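PDB 6PWI: putative hyaluronoglucosaminidase from Clostridium perfringens, which probably hydrolyses N-acetylhexosaminide linkages as a family 84 glycoside hydrolase, this chain being the N-terminal part that holds the catalytic barrel. Local coordinates for residues Ile398-Leu403 with Pro425-Gln430; Ser432-Phe437 with Lys460-Asp465. All coordinates share one frame; numbering follows the deposited sequence.

Contact 1: Ile398-Leu403 with Pro425-Gln430; sequences INNKRL and PMQEAQ
Leu403 makes the close part of this contact. Its CD2 lies 3.9 Å from CG of Glu428 and 4.1 Å from SD of Met426, so one methyl is shared between an aliphatic stem and a thioether. The sulfur also comes within 4.0 Å of Leu403 CA; Met426 runs extended as far as SD before bending there (chi3 -94°). Glu428 bends at chi2 (78°) and crosses Leu403 at about a right angle. Its two oxygens then serve different partners: OE1 bonds to Asn396 ND2, while OE2 meets a water at 2.9 Å.

That water belongs to the looser, partly exposed side. It donates to OE2 and to Asn400 O, and accepts from Asn400 ND2 at 3.1 Å, bridging segments that share no direct hydrogen bond. Asn400 and Gln427 barely touch, ND2 to CD being 4.2 Å, with their amide planes turned 49° apart. The Gln427 amide has its main polar partner in Pro598 and gives only a weak bond (3.4 Å) from NE2 to Glu428 OE2. A type I turn from Asn399 to Arg402 carries Asn400.

Both segments belong to loops that leave barrel strands 387-391 and 418-423 at their C-terminal ends. Trp549 of helix 540-572 packs on Leu403 and Glu428, and Val599 of strand 597-599 on Asn400 and Gln427.

Contact 2: Ser432-Phe437 with Lys460-Asp465; sequences SKVALF and KYIEPD
Ile462 fits against the first turn of helix 433-444 with both of its branches. Its CD1 reaches 3.5 Å from Val434 CA and 3.6 Å from Val434 CG2, while Ile462 CG2 lies 3.9 Å from Lys433 CB. CD1 thus rests on both backbone and side chain of Val434. Beside this aliphatic part, Phe437 CE1 approaches Tyr461 CD2 at 3.6 Å. The ring planes are only 21° apart, but a centroid separation of 5.5 Å shows that they are displaced past each other, so the rings barely overlap. The Phe437 torsion (chi1 -165°, CG anti to the backbone N) directs the ring toward Tyr461.

In the (beta/alpha)8 barrel, helix 433-444 is the one that follows the eighth strand, 418-423; the partner is the last turn of the next helix, 451-462. No direct hydrogen bond joins the segments. A water instead accepts from Lys433 NZ at 2.8 Å and donates to Ile462 O at 2.9 Å.

Further out, Lys433, extended beyond CG, has its ammonium held by a salt bridge to Asp198 and a bond to Gln430 OE1. Phe206 sets its ring edge-to-face with both Phe437 and Tyr461, and the Tyr461 hydroxyl bonds to Glu35. Phe202 of helix 193-204 packs on both Lys433 and Ile462, while Leu470 of helix 467-475 touches Ile462 as well.

How the contacts relate
From the N terminus, the chain leaves barrel strand 387-391 and enters the loop carrying 398-403. Contact 1 then closes a span of 21 intervening residues that includes strand 418-423, the eighth of the barrel. Contact 2 opens two residues later and closes over 22 residues, mostly helical, from helix 433-444 to the end of helix 451-462. The two closures therefore run in series, neither nested nor crossed, with centres 15 Å apart. They meet where Ser432 OG lies 3.1 Å from Met426 N, a probable hydrogen bond, and where Pro425 packs on Ser432 and Leu436. Contact 1 ties the loop after strand seven to the loop after strand eight; contact 2 ties helix 433-444 to helix 451-462.

Contact 1: Ile398-Leu403 with Pro425-Gln430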
# COMPACT_ATOMS: atom_id res chain seq x y z
N ILE A 398 -9.37 1.00 -14.55
CA ILE A 398 -9.40 0.05 -15.64
C ILE A 398 -10.73 -0.71 -15.63
O ILE A 398 -11.09 -1.33 -16.63
CB ILE A 398 -8.19 -0.91 -15.57
CG1 ILE A 398 -8.21 -1.78 -14.31
CG2 ILE A 398 -6.88 -0.14 -15.69
CD1 ILE A 398 -7.26 -2.95 -14.38
N ASN A 399 -11.45 -0.67 -14.50
CA ASN A 399 -12.73 -1.34 -14.34
C ASN A 399 -13.38 -0.93 -13.02
O ASN A 399 -13.17 -1.56 -11.99
CB ASN A 399 -12.62 -2.87 -14.40
CG ASN A 399 -13.97 -3.55 -14.53
OD1 ASN A 399 -15.01 -2.92 -14.35
ND2 ASN A 399 -13.96 -4.84 -14.85
N ASN A 400 -14.23 0.10 -13.09
CA ASN A 400 -14.74 0.75 -11.89
C ASN A 400 -15.75 -0.13 -11.17
O ASN A 400 -16.13 0.17 -10.04
CB ASN A 400 -15.27 2.15 -12.18
CG ASN A 400 -14.14 3.16 -12.21
OD1 ASN A 400 -13.75 3.60 -13.29
ND2 ASN A 400 -13.59 3.48 -11.04
N LYS A 401 -16.16 -1.22 -11.83
CA LYS A 401 -17.12 -2.15 -11.26
C LYS A 401 -16.45 -3.00 -10.19
O LYS A 401 -17.12 -3.69 -9.42
CB LYS A 401 -17.74 -3.02 -12.37
CG LYS A 401 -18.63 -2.28 -13.35
CD LYS A 401 -19.40 -3.21 -14.27
CE LYS A 401 -18.86 -3.23 -15.68
NZ LYS A 401 -17.57 -3.96 -15.76
N ARG A 402 -15.11 -2.93 -10.12
CA ARG A 402 -14.34 -3.84 -9.29
C ARG A 402 -13.81 -3.14 -8.04
O ARG A 402 -13.43 -1.98 -8.09
CB ARG A 402 -13.16 -4.40 -10.08
CG ARG A 402 -13.57 -5.25 -11.27
CD ARG A 402 -14.31 -6.52 -10.90
NE ARG A 402 -14.44 -7.22 -12.17
CZ ARG A 402 -15.54 -7.22 -12.91
NH1 ARG A 402 -16.63 -6.61 -12.47
NH2 ARG A 402 -15.55 -7.84 -14.08
N LEU A 403 -13.83 -3.86 -6.91
CA LEU A 403 -12.88 -3.63 -5.84
C LEU A 403 -11.77 -4.66 -6.03
O LEU A 403 -12.06 -5.81 -6.33
CB LEU A 403 -13.57 -3.83 -4.49
CG LEU A 403 -14.57 -2.77 -4.07
CD1 LEU A 403 -14.99 -2.99 -2.62
CD2 LEU A 403 -14.00 -1.37 -4.25
N PRO A 425 -3.29 3.06 -6.13
CA PRO A 425 -4.47 2.34 -5.64
C PRO A 425 -5.78 2.82 -6.25
O PRO A 425 -5.77 3.58 -7.22
CB PRO A 425 -4.43 2.61 -4.13
CG PRO A 425 -3.17 3.44 -3.90
CD PRO A 425 -2.90 4.14 -5.21
N MET A 426 -6.90 2.33 -5.68
CA MET A 426 -8.25 2.59 -6.16
C MET A 426 -8.72 3.96 -5.68
O MET A 426 -8.16 4.52 -4.75
CB MET A 426 -9.22 1.55 -5.59
CG MET A 426 -8.88 0.12 -5.94
SD MET A 426 -10.02 -1.00 -5.08
CE MET A 426 -9.06 -1.35 -3.60
N GLN A 427 -9.79 4.46 -6.29
CA GLN A 427 -10.42 5.67 -5.77
C GLN A 427 -11.07 5.37 -4.42
O GLN A 427 -11.42 6.29 -3.68
CB GLN A 427 -11.40 6.25 -6.79
CG GLN A 427 -12.68 5.44 -6.94
CD GLN A 427 -13.70 6.13 -7.80
OE1 GLN A 427 -13.38 6.98 -8.63
NE2 GLN A 427 -14.96 5.77 -7.60
N GLU A 428 -11.20 4.08 -4.09
CA GLU A 428 -11.70 3.65 -2.79
C GLU A 428 -10.52 3.51 -1.84
O GLU A 428 -9.80 2.51 -1.87
CB GLU A 428 -12.48 2.33 -2.91
CG GLU A 428 -13.82 2.47 -3.61
CD GLU A 428 -13.73 2.57 -5.13
OE1 GLU A 428 -12.66 2.24 -5.68
OE2 GLU A 428 -14.73 2.98 -5.75
N ALA A 429 -10.34 4.53 -0.99
CA ALA A 429 -9.12 4.68 -0.22
C ALA A 429 -8.97 3.57 0.82
O ALA A 429 -7.94 2.91 0.87
CB ALA A 429 -9.06 6.06 0.39
N GLN A 430 -10.02 3.35 1.63
CA GLN A 430 -9.97 2.37 2.71
C GLN A 430 -9.73 0.96 2.16
O GLN A 430 -8.89 0.24 2.69
CB GLN A 430 -11.25 2.45 3.55
CG GLN A 430 -11.41 3.78 4.28
CD GLN A 430 -10.42 3.93 5.41
OE1 GLN A 430 -10.20 3.02 6.20
NE2 GLN A 430 -9.81 5.10 5.50
O HOH W 1 -14.94 2.29 -8.53

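Contact 2: Ser432-Phe437 with Lys460-Asp465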
# COMPACT_ATOMS: atom_id res chain seq x y z
N SER A 432 -8.15 0.20 -0.35
CA SER A 432 -6.79 0.15 -0.86
C SER A 432 -5.80 -0.31 0.22
O SER A 432 -4.66 -0.65 -0.10
CB SER A 432 -6.39 1.47 -1.43
OG SER A 432 -7.13 1.74 -2.61
N LYS A 433 -6.24 -0.33 1.48
CA LYS A 433 -5.31 -0.64 2.56
C LYS A 433 -4.72 -2.04 2.39
O LYS A 433 -3.60 -2.28 2.86
CB LYS A 433 -5.93 -0.46 3.95
CG LYS A 433 -6.06 1.00 4.39
CD LYS A 433 -6.88 1.14 5.64
CE LYS A 433 -6.99 2.56 6.14
NZ LYS A 433 -7.46 2.54 7.54
N VAL A 434 -5.45 -2.93 1.70
CA VAL A 434 -5.02 -4.31 1.47
C VAL A 434 -3.72 -4.30 0.66
O VAL A 434 -2.74 -4.95 1.02
CB VAL A 434 -6.13 -5.14 0.79
CG1 VAL A 434 -5.65 -6.54 0.40
CG2 VAL A 434 -7.40 -5.22 1.62
N ALA A 435 -3.71 -3.51 -0.43
CA ALA A 435 -2.54 -3.42 -1.28
C ALA A 435 -1.42 -2.65 -0.58
O ALA A 435 -0.25 -3.00 -0.74
CB ALA A 435 -2.92 -2.79 -2.59
N LEU A 436 -1.77 -1.62 0.19
CA LEU A 436 -0.75 -0.86 0.90
C LEU A 436 0.05 -1.81 1.78
O LEU A 436 1.28 -1.77 1.77
CB LEU A 436 -1.37 0.28 1.71
CG LEU A 436 -1.24 1.68 1.10
CD1 LEU A 436 -2.08 1.81 -0.17
CD2 LEU A 436 -1.63 2.74 2.11
N PHE A 437 -0.66 -2.69 2.50
CA PHE A 437 -0.02 -3.69 3.34
C PHE A 437 0.93 -4.54 2.51
O PHE A 437 2.06 -4.79 2.93
CB PHE A 437 -1.06 -4.55 4.04
CG PHE A 437 -0.52 -5.37 5.19
CD1 PHE A 437 -0.57 -4.88 6.49
CD2 PHE A 437 0.02 -6.63 4.98
CE1 PHE A 437 -0.09 -5.64 7.55
CE2 PHE A 437 0.51 -7.38 6.04
CZ PHE A 437 0.44 -6.89 7.32
N LYS A 460 -6.46 -8.33 9.91
CA LYS A 460 -6.61 -7.98 11.31
C LYS A 460 -6.11 -6.56 11.57
O LYS A 460 -6.61 -5.88 12.47
CB LYS A 460 -5.95 -9.02 12.23
CG LYS A 460 -4.43 -8.99 12.29
CD LYS A 460 -3.83 -10.06 13.18
CE LYS A 460 -3.66 -11.39 12.48
NZ LYS A 460 -2.51 -11.35 11.56
N TYR A 461 -5.15 -6.10 10.77
CA TYR A 461 -4.60 -4.76 10.90
C TYR A 461 -5.52 -3.73 10.24
O TYR A 461 -5.68 -2.63 10.74
CB TYR A 461 -3.20 -4.69 10.29
CG TYR A 461 -2.24 -5.63 10.97
CD1 TYR A 461 -1.69 -5.32 12.20
CD2 TYR A 461 -1.90 -6.85 10.39
CE1 TYR A 461 -0.82 -6.18 12.84
CE2 TYR A 461 -1.03 -7.72 11.01
CZ TYR A 461 -0.49 -7.39 12.24
OH TYR A 461 0.38 -8.24 12.86
N ILE A 462 -6.10 -4.11 9.09
CA ILE A 462 -6.93 -3.19 8.34
C ILE A 462 -8.24 -2.98 9.08
O ILE A 462 -8.74 -1.86 9.14
CB ILE A 462 -7.14 -3.70 6.90
CG1 ILE A 462 -5.80 -3.86 6.18
CG2 ILE A 462 -8.11 -2.80 6.14
CD1 ILE A 462 -5.89 -4.63 4.89
N GLU A 463 -8.79 -4.07 9.63
CA GLU A 463 -10.12 -4.05 10.21
C GLU A 463 -10.15 -4.96 11.44
O GLU A 463 -10.50 -6.14 11.34
CB GLU A 463 -11.17 -4.45 9.16
CG GLU A 463 -12.56 -4.66 9.73
CD GLU A 463 -13.06 -3.52 10.59
OE1 GLU A 463 -13.31 -2.43 10.03
OE2 GLU A 463 -13.17 -3.70 11.83
N PRO A 464 -9.82 -4.43 12.64
CA PRO A 464 -9.65 -5.27 13.84
C PRO A 464 -10.91 -5.94 14.37
O PRO A 464 -10.83 -6.97 15.03
CB PRO A 464 -9.09 -4.30 14.90
CG PRO A 464 -8.65 -3.08 14.11
CD PRO A 464 -9.58 -3.01 12.92
N ASP A 465 -12.09 -5.38 14.07
CA ASP A 465 -13.33 -5.86 14.65
C ASP A 465 -14.05 -6.84 13.72
O ASP A 465 -14.87 -7.64 14.17
CB ASP A 465 -14.24 -4.71 15.07
CG ASP A 465 -13.55 -3.68 15.94
OD1 ASP A 465 -13.38 -3.93 17.15
OD2 ASP A 465 -13.15 -2.63 15.39
O HOH W 2 -7.00 0.50 9.46